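Local coordinates for protein glutaredoxin 2 (Salmonella enterica subsp. enterica serovar Typhimurium, PDB 3IR4) that probably catalyses glutathione-dependent thiol-disulfide exchange, as a glutaredoxin of glutathione S-transferase-like fold that carries glutathione in a mixed disulfide, at residues A[8-13]-A[111-116]; A[106-111]-A[182-187]; A[79-84]-A[169-174]. All coordinates share one frame; numbering follows the deposited sequence.

How the contacts relate
From the N terminus, the chain first lays down the thioredoxin-like part, where 8-13 follows strand 5-8 and leads into helix 13-25. Contact 1 closes the loop from there to 111-116, in the helical part beyond helix 101-108. Before that loop shuts, the chain passes 79-84, which contact 3 joins to 169-174 at the start of helix 173-185. Contact 2 then links 106-111 to 182-187 at the far end of that helix. Each pair of contacts crosses along the chain; none nests. Contacts 1 and 2 share Ser111 and touch, through packing and a salt bridge from Asp10 to Arg183, while contact 3 lies about 27 Å from either, centre to centre.

Contact 1: residues A[8-13]-A[111-116]; sequences IYDHCP and SAFDEF. With GSH (glutathione), chain B.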
# COMPACT_ATOMS: atom_id res chain seq x y z
N ILE A 8 -7.78 -8.75 2.50
CA ILE A 8 -6.51 -8.17 2.12
C ILE A 8 -5.32 -9.06 2.33
O ILE A 8 -5.37 -10.08 3.01
CB ILE A 8 -6.25 -6.86 2.96
CG1 ILE A 8 -6.07 -7.16 4.46
CG2 ILE A 8 -7.37 -5.82 2.78
CD1 ILE A 8 -5.66 -5.96 5.32
N TYR A 9 -4.20 -8.61 1.74
CA TYR A 9 -2.84 -8.98 2.19
C TYR A 9 -2.28 -7.68 2.78
O TYR A 9 -2.40 -6.62 2.18
CB TYR A 9 -1.94 -9.44 1.05
CG TYR A 9 -2.47 -10.59 0.25
CD1 TYR A 9 -3.18 -11.63 0.83
CD2 TYR A 9 -2.24 -10.62 -1.12
CE1 TYR A 9 -3.70 -12.67 0.02
CE2 TYR A 9 -2.73 -11.65 -1.90
CZ TYR A 9 -3.48 -12.66 -1.34
OH TYR A 9 -3.99 -13.63 -2.16
N ASP A 10 -1.69 -7.76 3.96
CA ASP A 10 -1.18 -6.57 4.65
C ASP A 10 -0.08 -5.84 3.88
O ASP A 10 -0.01 -4.61 3.92
CB ASP A 10 -0.76 -6.97 6.08
CG ASP A 10 -0.41 -5.80 6.98
OD1 ASP A 10 -0.88 -4.66 6.76
OD2 ASP A 10 0.29 -6.06 7.96
N HIS A 11 0.77 -6.57 3.17
CA HIS A 11 1.86 -5.95 2.43
C HIS A 11 1.40 -5.25 1.14
O HIS A 11 2.14 -4.46 0.56
CB HIS A 11 2.92 -6.98 2.01
CG HIS A 11 2.55 -7.78 0.79
ND1 HIS A 11 1.89 -8.99 0.87
CD2 HIS A 11 2.78 -7.57 -0.53
CE1 HIS A 11 1.72 -9.47 -0.35
NE2 HIS A 11 2.23 -8.62 -1.22
N CYS A 12 0.20 -5.57 0.67
CA CYS A 12 -0.22 -5.18 -0.68
C CYS A 12 -0.60 -3.71 -0.75
O CYS A 12 -1.46 -3.30 -0.00
CB CYS A 12 -1.42 -6.06 -1.09
SG CYS A 12 -2.17 -5.54 -2.66
N PRO A 13 0.07 -2.93 -1.61
CA PRO A 13 -0.25 -1.51 -1.66
C PRO A 13 -1.68 -1.23 -2.10
O PRO A 13 -2.30 -0.24 -1.66
CB PRO A 13 0.81 -0.95 -2.62
CG PRO A 13 1.16 -2.07 -3.50
CD PRO A 13 1.11 -3.27 -2.60
N SER A 111 9.44 -11.01 6.18
CA SER A 111 8.84 -10.28 7.27
C SER A 111 7.54 -10.90 7.79
O SER A 111 6.88 -11.70 7.14
CB SER A 111 8.61 -8.82 6.84
OG SER A 111 9.85 -8.18 6.59
N ALA A 112 7.16 -10.52 9.00
CA ALA A 112 6.00 -11.10 9.67
C ALA A 112 4.63 -10.52 9.29
O ALA A 112 3.89 -10.09 10.14
CB ALA A 112 6.18 -11.04 11.18
N PHE A 113 4.30 -10.48 8.01
CA PHE A 113 2.93 -10.13 7.60
C PHE A 113 2.04 -11.36 7.79
O PHE A 113 2.47 -12.49 7.54
CB PHE A 113 2.87 -9.68 6.15
CG PHE A 113 3.59 -8.41 5.89
CD1 PHE A 113 4.79 -8.41 5.21
CD2 PHE A 113 3.06 -7.20 6.31
CE1 PHE A 113 5.44 -7.24 4.96
CE2 PHE A 113 3.71 -6.02 6.05
CZ PHE A 113 4.90 -6.05 5.37
N ASP A 114 0.78 -11.14 8.19
CA ASP A 114 -0.11 -12.26 8.49
C ASP A 114 -0.38 -13.18 7.32
O ASP A 114 -0.57 -14.38 7.52
CB ASP A 114 -1.44 -11.74 9.07
CG ASP A 114 -1.35 -11.26 10.48
OD1 ASP A 114 -0.28 -11.35 11.12
OD2 ASP A 114 -2.39 -10.76 10.95
N GLU A 115 -0.38 -12.66 6.10
CA GLU A 115 -0.62 -13.47 4.92
C GLU A 115 0.46 -14.50 4.65
O GLU A 115 0.28 -15.39 3.82
CB GLU A 115 -0.86 -12.62 3.66
CG GLU A 115 0.27 -11.73 3.23
CD GLU A 115 0.28 -10.34 3.85
OE1 GLU A 115 -0.40 -10.13 4.90
OE2 GLU A 115 0.97 -9.46 3.30
N PHE A 116 1.60 -14.34 5.33
CA PHE A 116 2.73 -15.27 5.17
C PHE A 116 2.91 -16.09 6.43
O PHE A 116 3.98 -16.64 6.66
CB PHE A 116 4.04 -14.54 4.88
CG PHE A 116 3.99 -13.60 3.70
CD1 PHE A 116 3.39 -13.97 2.50
CD2 PHE A 116 4.61 -12.37 3.76
CE1 PHE A 116 3.36 -13.12 1.40
CE2 PHE A 116 4.58 -11.49 2.67
CZ PHE A 116 3.98 -11.88 1.50
N1 GSH B . -6.21 -3.79 -10.05
CA1 GSH B . -6.22 -4.38 -8.70
C1 GSH B . -6.66 -3.34 -7.70
O11 GSH B . -6.45 -2.13 -8.00
O12 GSH B . -7.18 -3.71 -6.64
CB1 GSH B . -4.82 -4.89 -8.39
CG1 GSH B . -4.82 -5.75 -7.13
CD1 GSH B . -3.59 -6.61 -6.96
OE1 GSH B . -2.57 -6.51 -7.84
N2 GSH B . -3.50 -7.40 -5.92
CA2 GSH B . -2.47 -8.41 -5.73
C2 GSH B . -3.05 -9.78 -5.87
O2 GSH B . -4.28 -10.01 -5.43
CB2 GSH B . -1.79 -8.27 -4.34
SG2 GSH B . -0.85 -6.73 -4.08
N3 GSH B . -2.32 -10.73 -6.40
CA3 GSH B . -2.89 -11.98 -6.83
C3 GSH B . -2.30 -13.08 -6.03
O31 GSH B . -1.66 -12.79 -4.97
O32 GSH B . -2.47 -14.26 -6.43
O HOH W 1 0.19 -8.49 9.05
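Glu115 has CG set between its backbone N and carbonyl carbon (chi1 61°) and His11 does the same (chi1 80°); with the glutamate chain bent again at chi2, its carboxylate lies against the Tyr9-Cys12 turn. Glu115 OE2 takes two bonds from one residue: His11 N reaches its syn side at 2.9 Å, nearly straight, and His11 ND1 its anti side at 2.6 Å, with OE2 close to the plane of the imidazole. Glu115 OE1 accepts from Asp10 N at 2.9 Å, the donor standing above the carboxylate plane. Three N-H groups thus grip one buried carboxylate, which probably fixes the rotation of the imidazole. The turn is the active-site loop of a thioredoxin fold, type I and ending at Cys12, the N-cap of helix 13-25; Cys12 SG is bonded to GSH SG2 at 2.3 Å as a mixed disulfide. Glu115 thus ties the helical part to the loop that carries the glutathione-linked cysteine. Beside the histidine, the Phe113 ring turns one face to His11 CB, a CH-pi contact 3.9 Å from the ring centre, and presents its edge to Asp10 OD2. The Phe116 ring has Glu115 CG over its centre and meets His11 ND1 with CZ. One water accepts a hydrogen bond from Asp114 N and donates one to Asp10 OD2, whose partner oxygen OD1 forms a salt bridge with Arg183.

Contact 2: residues A[106-111]-A[182-187]; sequences PRFAKS and LRNLTL
Arg107 and Leu187 bring the two backbones to their nearest approach, with CA atoms 7.2 Å apart, where the chain around the type I turn from Phe108 to Ser111 faces residues 182-187. Leu187 carries most of the contact. Its CB points toward the other segment and CG stands anti to the backbone N (chi1 -169°). From there CD2 meets Phe108 CD1 at 3.6 Å and Arg107 CB at 3.7 Å, and CD1 rests against Ser111 OG, also at 3.7 Å. That hydroxyl is already committed: Ser111 OG donates to Arg107 O at 2.7 Å from above the carbonyl plane, while Lys110 N reaches the same oxygen from the opposite face, so Arg107 O is held by two donors. Farther out on the Phe108 ring, CZ approaches Asn184 ND2 at 3.7 Å, the amide and ring planes almost perpendicular and Asn184 CB at the ring's edge, in its plane. The amide nitrogen makes a weak hydrogen bond to His11 O, and Phe108 also meets the His11 ring, so this packing backs directly onto the active-site loop. The Arg107 chain runs extended past Leu187 to Ser143, Leu103 O and Ile218 O, which engage its guanidinium. All five touching residues are buried inside the helical C-terminal domain: helix 119-133 covers Phe108 through Phe125, helix 136-141 lies against Arg107 through Leu140, and the C-terminal residue Ile218 is hydrogen-bonded, backbone to backbone, to Leu187.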
# COMPACT_ATOMS: atom_id res chain seq x y z
N PRO A 106 11.82 -8.78 -1.64
CA PRO A 106 12.62 -9.66 -0.81
C PRO A 106 12.40 -9.44 0.67
O PRO A 106 12.55 -10.37 1.46
CB PRO A 106 14.07 -9.31 -1.22
CG PRO A 106 13.97 -8.74 -2.56
CD PRO A 106 12.67 -7.98 -2.54
N ARG A 107 12.10 -8.20 1.05
CA ARG A 107 11.84 -7.86 2.43
C ARG A 107 10.46 -8.32 2.88
O ARG A 107 10.31 -8.87 3.98
CB ARG A 107 12.10 -6.37 2.67
CG ARG A 107 13.58 -6.04 2.60
CD ARG A 107 13.82 -4.55 2.64
NE ARG A 107 15.25 -4.19 2.69
CZ ARG A 107 16.09 -4.31 1.66
NH1 ARG A 107 15.65 -4.68 0.47
NH2 ARG A 107 17.38 -4.06 1.83
N PHE A 108 9.45 -8.16 2.03
CA PHE A 108 8.14 -8.71 2.35
C PHE A 108 8.27 -10.21 2.66
O PHE A 108 7.70 -10.70 3.64
CB PHE A 108 7.16 -8.56 1.16
CG PHE A 108 6.75 -7.14 0.81
CD1 PHE A 108 6.72 -6.10 1.72
CD2 PHE A 108 6.26 -6.90 -0.44
CE1 PHE A 108 6.26 -4.84 1.35
CE2 PHE A 108 5.78 -5.62 -0.81
CZ PHE A 108 5.80 -4.63 0.09
N ALA A 109 9.02 -10.92 1.83
CA ALA A 109 9.16 -12.37 1.94
C ALA A 109 9.84 -12.83 3.23
O ALA A 109 9.72 -13.98 3.60
CB ALA A 109 9.93 -12.88 0.77
N LYS A 110 10.59 -11.92 3.86
CA LYS A 110 11.30 -12.18 5.09
C LYS A 110 10.62 -11.65 6.33
O LYS A 110 11.13 -11.82 7.42
CB LYS A 110 12.69 -11.56 5.01
CG LYS A 110 13.65 -12.34 4.13
CD LYS A 110 14.92 -11.53 3.81
CE LYS A 110 16.18 -12.35 3.63
NZ LYS A 110 16.08 -13.34 2.54
N SER A 111 9.44 -11.01 6.18
CA SER A 111 8.84 -10.28 7.27
C SER A 111 7.54 -10.90 7.79
O SER A 111 6.88 -11.70 7.14
CB SER A 111 8.61 -8.82 6.84
OG SER A 111 9.85 -8.18 6.59
N LEU A 182 5.09 4.85 0.26
CA LEU A 182 5.88 5.35 1.37
C LEU A 182 5.75 4.43 2.59
O LEU A 182 6.73 4.16 3.28
CB LEU A 182 5.53 6.79 1.73
CG LEU A 182 5.65 7.82 0.60
CD1 LEU A 182 5.27 9.19 1.12
CD2 LEU A 182 7.06 7.83 0.01
N ARG A 183 4.52 4.01 2.89
CA ARG A 183 4.27 3.12 4.02
C ARG A 183 5.13 1.86 3.90
O ARG A 183 5.82 1.45 4.83
CB ARG A 183 2.78 2.80 4.06
CG ARG A 183 2.28 1.97 5.24
CD ARG A 183 2.18 0.50 4.97
NE ARG A 183 1.60 -0.17 6.14
CZ ARG A 183 1.12 -1.41 6.15
NH1 ARG A 183 1.18 -2.17 5.07
NH2 ARG A 183 0.58 -1.88 7.26
N ASN A 184 5.17 1.12 2.50
CA ASN A 184 5.94 -0.08 2.33
C ASN A 184 7.45 0.20 2.38
O ASN A 184 8.23 -0.65 2.80
CB ASN A 184 5.44 -0.83 1.12
CG ASN A 184 4.05 -1.47 1.36
OD1 ASN A 184 3.61 -1.62 2.52
ND2 ASN A 184 3.37 -1.84 0.29
N LEU A 185 7.87 1.41 1.99
CA LEU A 185 9.27 1.79 2.08
C LEU A 185 9.79 1.84 3.51
O LEU A 185 10.99 1.72 3.73
CB LEU A 185 9.56 3.07 1.33
CG LEU A 185 9.66 2.96 -0.18
CD1 LEU A 185 9.69 4.35 -0.83
CD2 LEU A 185 10.87 2.14 -0.60
N THR A 186 8.92 1.99 4.49
CA THR A 186 9.36 1.98 5.88
C THR A 186 9.88 0.60 6.32
O THR A 186 10.50 0.48 7.37
CB THR A 186 8.33 2.52 6.88
OG1 THR A 186 7.18 1.66 6.93
CG2 THR A 186 7.93 3.93 6.56
N LEU A 187 9.64 -0.44 5.51
CA LEU A 187 10.21 -1.75 5.79
C LEU A 187 11.70 -1.80 5.43
O LEU A 187 12.40 -2.75 5.80
CB LEU A 187 9.46 -2.82 5.00
CG LEU A 187 9.73 -4.29 5.36
CD1 LEU A 187 9.30 -4.56 6.76
CD2 LEU A 187 8.99 -5.18 4.37

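Contact 3: residues A[79-84]-A[169-174]; sequences PLLTGK and GELSED
Glu170 meets the loop 79-84 with CB and with its carboxylate. Its CB lies 3.7 Å from Gly83 CA, where the two backbones come nearest. CG stands anti to the carbonyl carbon (chi1 -69°), and from it the chain runs extended to a carboxylate whose two oxygens go to different partners. Glu170 OE1 comes to 3.2 Å from Thr82 OG1, close enough for a hydrogen bond that is not settled. Glu170 OE2 accepts a weak bond from a water, which in turn accepts hydrogen bonds from Lys84 N and Lys84 NZ and so joins the lysine to the glutamate indirectly. One residue on, Leu171 O is the backbone anchor: Gly83 N donates to it at 2.8 Å, tilted 30° from the carbonyl plane, and Thr82 N adds a weak bond. Beside it the leucines pack: Leu171 CD2 touches Leu80 CB at 3.8 Å and Leu81 CD2 at 3.9 Å. Leu81 CD2 also sits against the backbone of the next residue, 3.4 Å from Ser172 C. Ser172 is the N-cap of helix 173-185: its OG accepts from Asp174 N at 3.1 Å, while its CB leans on the carbonyl oxygens of Gly83 and Lys84. Another water donates hydrogen bonds to Gly83 O and Glu173 OE1, and Glu173 OE2 is hydrogen-bonded to His70 NE2. The loop between helices 65-74 and 87-97, the link from the thioredoxin-like part to the helical one, is thereby pinned to the start of helix 173-185 at the surface; helix 13-25 touches Leu80 and Leu171 through Leu24, and helix 65-74 meets Leu81 through Val69.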
# COMPACT_ATOMS: atom_id res chain seq x y z
N PRO A 79 -17.66 13.36 -0.19
CA PRO A 79 -16.30 12.89 -0.43
C PRO A 79 -15.23 13.74 0.24
O PRO A 79 -15.36 14.96 0.34
CB PRO A 79 -16.15 13.05 -1.96
CG PRO A 79 -17.52 13.08 -2.50
CD PRO A 79 -18.41 13.61 -1.44
N LEU A 80 -14.15 13.08 0.65
CA LEU A 80 -12.92 13.78 1.01
C LEU A 80 -12.00 14.00 -0.17
O LEU A 80 -11.12 14.84 -0.09
CB LEU A 80 -12.17 13.03 2.10
CG LEU A 80 -12.81 12.96 3.48
CD1 LEU A 80 -11.82 12.41 4.50
CD2 LEU A 80 -13.29 14.33 3.94
N LEU A 81 -12.15 13.21 -1.24
CA LEU A 81 -11.27 13.34 -2.41
C LEU A 81 -11.79 14.52 -3.24
O LEU A 81 -12.68 14.38 -4.09
CB LEU A 81 -11.23 12.04 -3.21
CG LEU A 81 -10.51 10.88 -2.49
CD1 LEU A 81 -10.88 9.56 -3.15
CD2 LEU A 81 -9.02 11.09 -2.47
N THR A 82 -11.25 15.69 -2.94
CA THR A 82 -11.72 16.93 -3.54
C THR A 82 -10.67 17.70 -4.31
O THR A 82 -10.97 18.73 -4.89
CB THR A 82 -12.34 17.86 -2.47
OG1 THR A 82 -11.31 18.22 -1.56
CG2 THR A 82 -13.54 17.23 -1.78
N GLY A 83 -9.44 17.21 -4.29
CA GLY A 83 -8.33 17.95 -4.86
C GLY A 83 -7.93 17.58 -6.28
O GLY A 83 -8.17 16.49 -6.75
N LYS A 84 -7.23 18.52 -6.91
CA LYS A 84 -6.59 18.26 -8.17
C LYS A 84 -5.42 17.31 -7.97
O LYS A 84 -4.91 17.13 -6.85
CB LYS A 84 -6.07 19.57 -8.79
CG LYS A 84 -4.89 20.21 -8.08
CD LYS A 84 -4.44 21.51 -8.72
CE LYS A 84 -5.41 22.63 -8.53
NZ LYS A 84 -5.55 23.03 -7.11
N GLY A 169 -2.20 19.67 -1.62
CA GLY A 169 -2.86 20.75 -0.86
C GLY A 169 -4.23 20.35 -0.37
O GLY A 169 -4.59 20.64 0.75
N GLU A 170 -5.02 19.73 -1.25
CA GLU A 170 -6.33 19.15 -0.91
C GLU A 170 -6.19 17.67 -1.22
O GLU A 170 -5.56 17.30 -2.20
CB GLU A 170 -7.48 19.70 -1.77
CG GLU A 170 -7.88 21.15 -1.56
CD GLU A 170 -8.94 21.57 -2.55
OE1 GLU A 170 -9.87 20.78 -2.81
OE2 GLU A 170 -8.82 22.66 -3.09
N LEU A 171 -6.80 16.82 -0.40
CA LEU A 171 -6.71 15.37 -0.58
C LEU A 171 -7.16 14.98 -1.98
O LEU A 171 -8.20 15.45 -2.46
CB LEU A 171 -7.59 14.65 0.44
CG LEU A 171 -7.29 13.16 0.59
CD1 LEU A 171 -6.03 12.90 1.46
CD2 LEU A 171 -8.53 12.43 1.14
N SER A 172 -6.40 14.11 -2.60
CA SER A 172 -6.68 13.67 -3.97
C SER A 172 -6.27 12.19 -4.13
O SER A 172 -5.65 11.59 -3.25
CB SER A 172 -5.93 14.50 -5.00
OG SER A 172 -4.54 14.18 -5.00
N GLU A 173 -6.56 11.63 -5.31
CA GLU A 173 -6.15 10.27 -5.59
C GLU A 173 -4.63 10.15 -5.60
O GLU A 173 -4.11 9.04 -5.44
CB GLU A 173 -6.76 9.76 -6.89
CG GLU A 173 -8.27 9.51 -6.84
CD GLU A 173 -9.14 10.77 -6.97
OE1 GLU A 173 -8.59 11.89 -7.19
OE2 GLU A 173 -10.37 10.61 -6.88
N ASP A 174 -3.88 11.25 -5.78
CA ASP A 174 -2.42 11.15 -5.65
C ASP A 174 -2.01 10.69 -4.26
O ASP A 174 -1.03 9.98 -4.11
CB ASP A 174 -1.72 12.46 -6.00
CG ASP A 174 -1.73 12.79 -7.49
OD1 ASP A 174 -2.03 11.89 -8.31
OD2 ASP A 174 -1.38 13.95 -7.82
O HOH W 2 -9.48 14.11 -5.67
O HOH W 3 -5.15 18.86 -4.56
O HOH W 4 -7.44 21.19 -5.84